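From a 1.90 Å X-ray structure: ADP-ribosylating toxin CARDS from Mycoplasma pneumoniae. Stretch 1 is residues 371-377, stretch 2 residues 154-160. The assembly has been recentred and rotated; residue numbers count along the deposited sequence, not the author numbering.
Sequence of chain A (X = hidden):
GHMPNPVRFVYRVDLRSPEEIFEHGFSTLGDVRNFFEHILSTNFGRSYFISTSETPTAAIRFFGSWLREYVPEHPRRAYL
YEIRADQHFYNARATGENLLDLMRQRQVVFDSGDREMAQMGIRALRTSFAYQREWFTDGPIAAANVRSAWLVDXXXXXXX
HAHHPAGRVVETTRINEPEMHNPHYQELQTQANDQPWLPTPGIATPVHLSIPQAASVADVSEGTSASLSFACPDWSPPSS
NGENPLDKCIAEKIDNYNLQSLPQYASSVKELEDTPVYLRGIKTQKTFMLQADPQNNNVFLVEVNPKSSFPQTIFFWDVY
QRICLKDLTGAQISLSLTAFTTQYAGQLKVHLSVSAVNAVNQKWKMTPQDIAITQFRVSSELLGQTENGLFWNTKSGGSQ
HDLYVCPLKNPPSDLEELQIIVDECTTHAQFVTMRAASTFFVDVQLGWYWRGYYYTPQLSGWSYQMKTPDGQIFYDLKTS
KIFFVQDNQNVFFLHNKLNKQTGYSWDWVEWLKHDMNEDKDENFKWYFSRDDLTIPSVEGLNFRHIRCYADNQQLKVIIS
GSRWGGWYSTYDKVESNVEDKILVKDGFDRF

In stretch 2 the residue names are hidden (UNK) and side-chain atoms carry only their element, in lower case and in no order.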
ATOM      1  N   ILE A 371     -22.394  19.814   0.762  1.00 26.14           N
ATOM      2  CA  ILE A 371     -22.140  20.105   2.170  1.00 23.44           C
ATOM      3  C   ILE A 371     -22.873  19.101   3.073  1.00 20.07           C
ATOM      4  O   ILE A 371     -22.511  18.919   4.236  1.00 20.86           O
ATOM      5  CB  ILE A 371     -22.487  21.576   2.521  1.00 23.55           C
ATOM      6  CG1 ILE A 371     -21.958  21.949   3.906  1.00 27.28           C
ATOM      7  CG2 ILE A 371     -23.975  21.816   2.413  1.00 25.80           C
ATOM      8  CD1 ILE A 371     -21.898  23.462   4.145  1.00 30.26           C
ATOM      9  N   ALA A 372     -23.883  18.434   2.523  1.00 18.49           N
ATOM     10  CA  ALA A 372     -24.605  17.391   3.253  1.00 20.69           C
ATOM     11  C   ALA A 372     -23.820  16.069   3.292  1.00 21.08           C
ATOM     12  O   ALA A 372     -24.261  15.092   3.897  1.00 21.47           O
ATOM     13  CB  ALA A 372     -25.971  17.161   2.630  1.00 24.20           C
ATOM     14  N   ILE A 373     -22.673  16.044   2.623  1.00 21.14           N
ATOM     15  CA  ILE A 373     -21.803  14.873   2.609  1.00 19.17           C
ATOM     16  C   ILE A 373     -22.557  13.614   2.195  1.00 20.81           C
ATOM     17  O   ILE A 373     -22.608  12.643   2.946  1.00 17.44           O
ATOM     18  CB  ILE A 373     -21.147  14.664   3.986  1.00 17.48           C
ATOM     19  CG1 ILE A 373     -20.713  16.010   4.583  1.00 16.57           C
ATOM     20  CG2 ILE A 373     -19.946  13.713   3.872  1.00 16.44           C
ATOM     21  CD1 ILE A 373     -19.526  16.662   3.845  1.00 17.59           C
ATOM     22  N   THR A 374     -23.156  13.632   1.004  1.00 17.51           N
ATOM     23  CA  THR A 374     -23.886  12.466   0.513  1.00 22.00           C
ATOM     24  C   THR A 374     -23.541  12.094  -0.912  1.00 18.83           C
ATOM     25  O   THR A 374     -23.952  11.040  -1.378  1.00 20.48           O
ATOM     26  CB  THR A 374     -25.404  12.693   0.487  1.00 25.90           C
ATOM     27  OG1 THR A 374     -25.684  13.810  -0.370  1.00 24.10           O
ATOM     28  CG2 THR A 374     -25.939  12.939   1.876  1.00 23.44           C
ATOM     29  N   GLN A 375     -22.850  12.984  -1.617  1.00 15.10           N
ATOM     30  CA  GLN A 375     -22.490  12.745  -3.019  1.00 17.65           C
ATOM     31  C   GLN A 375     -20.970  12.790  -3.167  1.00 16.48           C
ATOM     32  O   GLN A 375     -20.329  13.750  -2.761  1.00 19.01           O
ATOM     33  CB  GLN A 375     -23.132  13.800  -3.924  1.00 23.45           C
ATOM     34  CG  GLN A 375     -24.652  13.813  -3.832  1.00 26.12           C
ATOM     35  CD  GLN A 375     -25.262  15.130  -4.276  1.00 32.36           C
ATOM     36  OE1 GLN A 375     -24.570  16.007  -4.788  1.00 37.81           O
ATOM     37  NE2 GLN A 375     -26.567  15.278  -4.067  1.00 36.94           N
ATOM     38  N   PHE A 376     -20.406  11.752  -3.770  1.00 17.71           N
ATOM     39  CA  PHE A 376     -18.958  11.592  -3.777  1.00 15.05           C
ATOM     40  C   PHE A 376     -18.394  11.392  -5.179  1.00 15.09           C
ATOM     41  O   PHE A 376     -18.816  10.502  -5.907  1.00 16.68           O
ATOM     42  CB  PHE A 376     -18.578  10.405  -2.878  1.00 18.05           C
ATOM     43  CG  PHE A 376     -18.866  10.634  -1.420  1.00 14.82           C
ATOM     44  CD1 PHE A 376     -20.157  10.536  -0.929  1.00 15.96           C
ATOM     45  CD2 PHE A 376     -17.839  10.929  -0.536  1.00 18.48           C
ATOM     46  CE1 PHE A 376     -20.426  10.752   0.427  1.00 17.74           C
ATOM     47  CE2 PHE A 376     -18.102  11.146   0.807  1.00 16.48           C
ATOM     48  CZ  PHE A 376     -19.393  11.060   1.286  1.00 15.99           C
ATOM     49  N   ARG A 377     -17.427  12.228  -5.532  1.00 17.08           N
ATOM     50  CA  ARG A 377     -16.685  12.075  -6.767  1.00 18.11           C
ATOM     51  C   ARG A 377     -15.613  11.021  -6.551  1.00 15.33           C
ATOM     52  O   ARG A 377     -14.941  11.001  -5.524  1.00 17.53           O
ATOM     53  CB  ARG A 377     -16.055  13.404  -7.167  1.00 15.04           C
ATOM     54  CG  ARG A 377     -14.961  13.309  -8.261  1.00 15.09           C
ATOM     55  CD  ARG A 377     -14.548  14.729  -8.698  1.00 20.29           C
ATOM     56  NE  ARG A 377     -15.641  15.402  -9.407  1.00 21.93           N
ATOM     57  CZ  ARG A 377     -15.876  16.716  -9.385  1.00 22.79           C
ATOM     58  NH1 ARG A 377     -15.109  17.540  -8.676  1.00 22.17           N
ATOM     59  NH2 ARG A 377     -16.884  17.208 -10.081  1.00 23.86           N
ATOM     60  N   UNK A 154     -12.691  16.470   9.920  1.00 15.96           N
ATOM     61  CA  UNK A 154     -13.381  15.201   9.817  1.00 13.94           C
ATOM     62  C   UNK A 154     -14.854  15.507  10.023  1.00 17.44           C
ATOM     63  O   UNK A 154     -15.205  16.190  10.981  1.00 17.50           O
ATOM     64  c   UNK A 154     -12.886  14.248  10.884  1.00 17.38           C
ATOM     65  N   UNK A 155     -15.703  15.006   9.134  1.00 15.00           N
ATOM     66  CA  UNK A 155     -17.145  15.214   9.237  1.00 15.65           C
ATOM     67  C   UNK A 155     -17.920  13.914   9.016  1.00 14.19           C
ATOM     68  O   UNK A 155     -17.494  13.042   8.253  1.00 15.43           O
ATOM     69  c   UNK A 155     -16.974  17.610   8.531  1.00 19.59           C
ATOM     70  c   UNK A 155     -17.609  16.269   8.218  1.00 15.89           C
ATOM     71  c   UNK A 155     -17.246  15.829   6.812  1.00 20.04           C
ATOM     72  N   UNK A 156     -19.079  13.777   9.680  1.00 14.13           N
ATOM     73  CA  UNK A 156     -19.868  12.554   9.489  1.00 11.02           C
ATOM     74  C   UNK A 156     -20.439  12.457   8.071  1.00 13.83           C
ATOM     75  O   UNK A 156     -20.812  13.470   7.478  1.00 13.83           O
ATOM     76  c   UNK A 156     -21.058  14.150  10.884  1.00 17.15           C
ATOM     77  c   UNK A 156     -19.683  14.721  10.643  1.00 16.64           C
ATOM     78  c   UNK A 156     -21.018  12.692  10.501  1.00 17.07           C
ATOM     79  N   UNK A 157     -20.536  11.238   7.561  1.00 13.12           N
ATOM     80  CA  UNK A 157     -21.207  10.964   6.295  1.00 13.70           C
ATOM     81  C   UNK A 157     -22.737  10.944   6.484  1.00 14.20           C
ATOM     82  O   UNK A 157     -23.243  10.291   7.387  1.00 14.26           O
ATOM     83  c   UNK A 157     -19.202   9.659   5.483  1.00 12.42           C
ATOM     84  c   UNK A 157     -21.477   9.275   4.421  1.00 15.75           C
ATOM     85  c   UNK A 157     -20.733   9.618   5.723  1.00 13.42           C
ATOM     86  N   UNK A 158     -23.466  11.647   5.621  1.00 14.28           N
ATOM     87  CA  UNK A 158     -24.933  11.696   5.717  1.00 16.77           C
ATOM     88  C   UNK A 158     -25.456  11.915   7.152  1.00 16.25           C
ATOM     89  O   UNK A 158     -26.241  11.114   7.649  1.00 18.37           O
ATOM     90  c   UNK A 158     -27.037  10.590   4.741  1.00 21.16           C
ATOM     91  o   UNK A 158     -27.337   8.228   5.066  1.00 27.36           O
ATOM     92  o   UNK A 158     -28.980   9.363   4.149  1.00 29.79           O
ATOM     93  c   UNK A 158     -25.564  10.407   5.152  1.00 19.26           C
ATOM     94  c   UNK A 158     -27.832   9.298   4.643  1.00 27.87           C
ATOM     95  N   UNK A 159     -25.037  12.999   7.819  1.00 18.54           N
ATOM     96  CA  UNK A 159     -25.409  13.162   9.234  1.00 19.65           C
ATOM     97  C   UNK A 159     -26.923  13.226   9.463  1.00 25.00           C
ATOM     98  O   UNK A 159     -27.671  13.702   8.608  1.00 19.50           O
ATOM     99  c   UNK A 159     -24.773  14.507   9.603  1.00 21.98           C
ATOM    100  c   UNK A 159     -24.331  14.178   7.304  1.00 19.25           C
ATOM    101  c   UNK A 159     -24.686  15.236   8.326  1.00 19.80           C
ATOM    102  N   UNK A 160     -27.363  12.753  10.624  1.00 22.79           N
ATOM    103  CA  UNK A 160     -28.765  12.768  10.963  1.00 23.14           C
ATOM    104  C   UNK A 160     -29.504  11.582  10.366  1.00 26.83           C
ATOM    105  O   UNK A 160     -30.632  11.300  10.758  1.00 31.07           O
TER

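Position 154 carries a single side-chain carbon, bonded to CA and bearing nothing further. That is an alanine, Ala154. It lies in a strand, out of reach of stretch 1, so its identity rests on the atom count alone, and nothing in this contact calls for a larger group.

Position 155 has three side-chain carbons, one of them bonded to CA and carrying the other two. Branching at CB with no heteroatom means valine; threonine has the same shape but would show an oxygen. The CA-to-CB bond points toward stretch 1, where one methyl approaches Ile373. In Val155 this methyl is CG2, 3.8 Å from CD1 of Ile373. A beta-branched residue suits a strand, and its short hydrocarbon arm meets the isoleucine without bringing a polar group to it.

At position 156 three carbons close a ring onto the backbone N, and the ring touches nothing on stretch 1; such a ring is the signature of proline. The CA-to-CB bond of Pro156 points sideways, and the backbone makes the approach, with O of Pro156 3.7 Å from CB of Ile373. A phi of -68° fits the ring's restraint, and the missing amide hydrogen costs nothing across this contact, since N has no partner on stretch 1.

Position 157 again shows three carbons branched at the first. One methyl lies near both the carbonyl of Ile373 and the ring of Phe376, marking a compact apolar residue, Val157. CG1 of Val157 is 3.8 Å from O of Ile373 and 4.2 Å from CZ of Phe376, approaching the ring obliquely, while CG2 of Val157 lies 4.4 Å from CG2 of Ile373. The two methyls thus spread over neighbouring apolar groups in a buried site.

Position 158 has three carbons in an unbranched chain, the third carrying two oxygens, and a chain carbon lies against the methyl of Thr374. The count fits glutamate; aspartate would be one carbon shorter, and glutamine would show a nitrogen in place of one oxygen. Glu158 starts sideways and its end leads away, so the carboxylate makes no contact here, whereas the aliphatic part does: CG of Glu158 is 3.9 Å from CG2 of Thr374. A long chain can thus pack its methylenes here while carrying its charge off.

Position 159 is another three-carbon ring closed onto N, with a ring carbon against O of Ala372, hence proline. In Pro159, CD sits 3.5 Å from O of Ala372, so a ring carbon occupies the place beside this carbonyl where other residues would have an amide hydrogen.

Position 160 has no side-chain atoms, so it is glycine. At phi 83° and psi -14°, a CB on Gly160 would be jammed against the carbonyl O of Pro159; the backbone itself calls for glycine.

The contact is small, burying 278 Å² in all, and centres on Ile373. Its side chain packs with Val155 and Val157, while O of Ile373 accepts a hydrogen bond from N of Glu158 at 3.0 Å, with an N-H...O angle of 155°. This single polar link ties the backbones together beside the apolar cluster, which Phe376 extends through Val157.

Stretch 2 (154-160) AVPVEPG
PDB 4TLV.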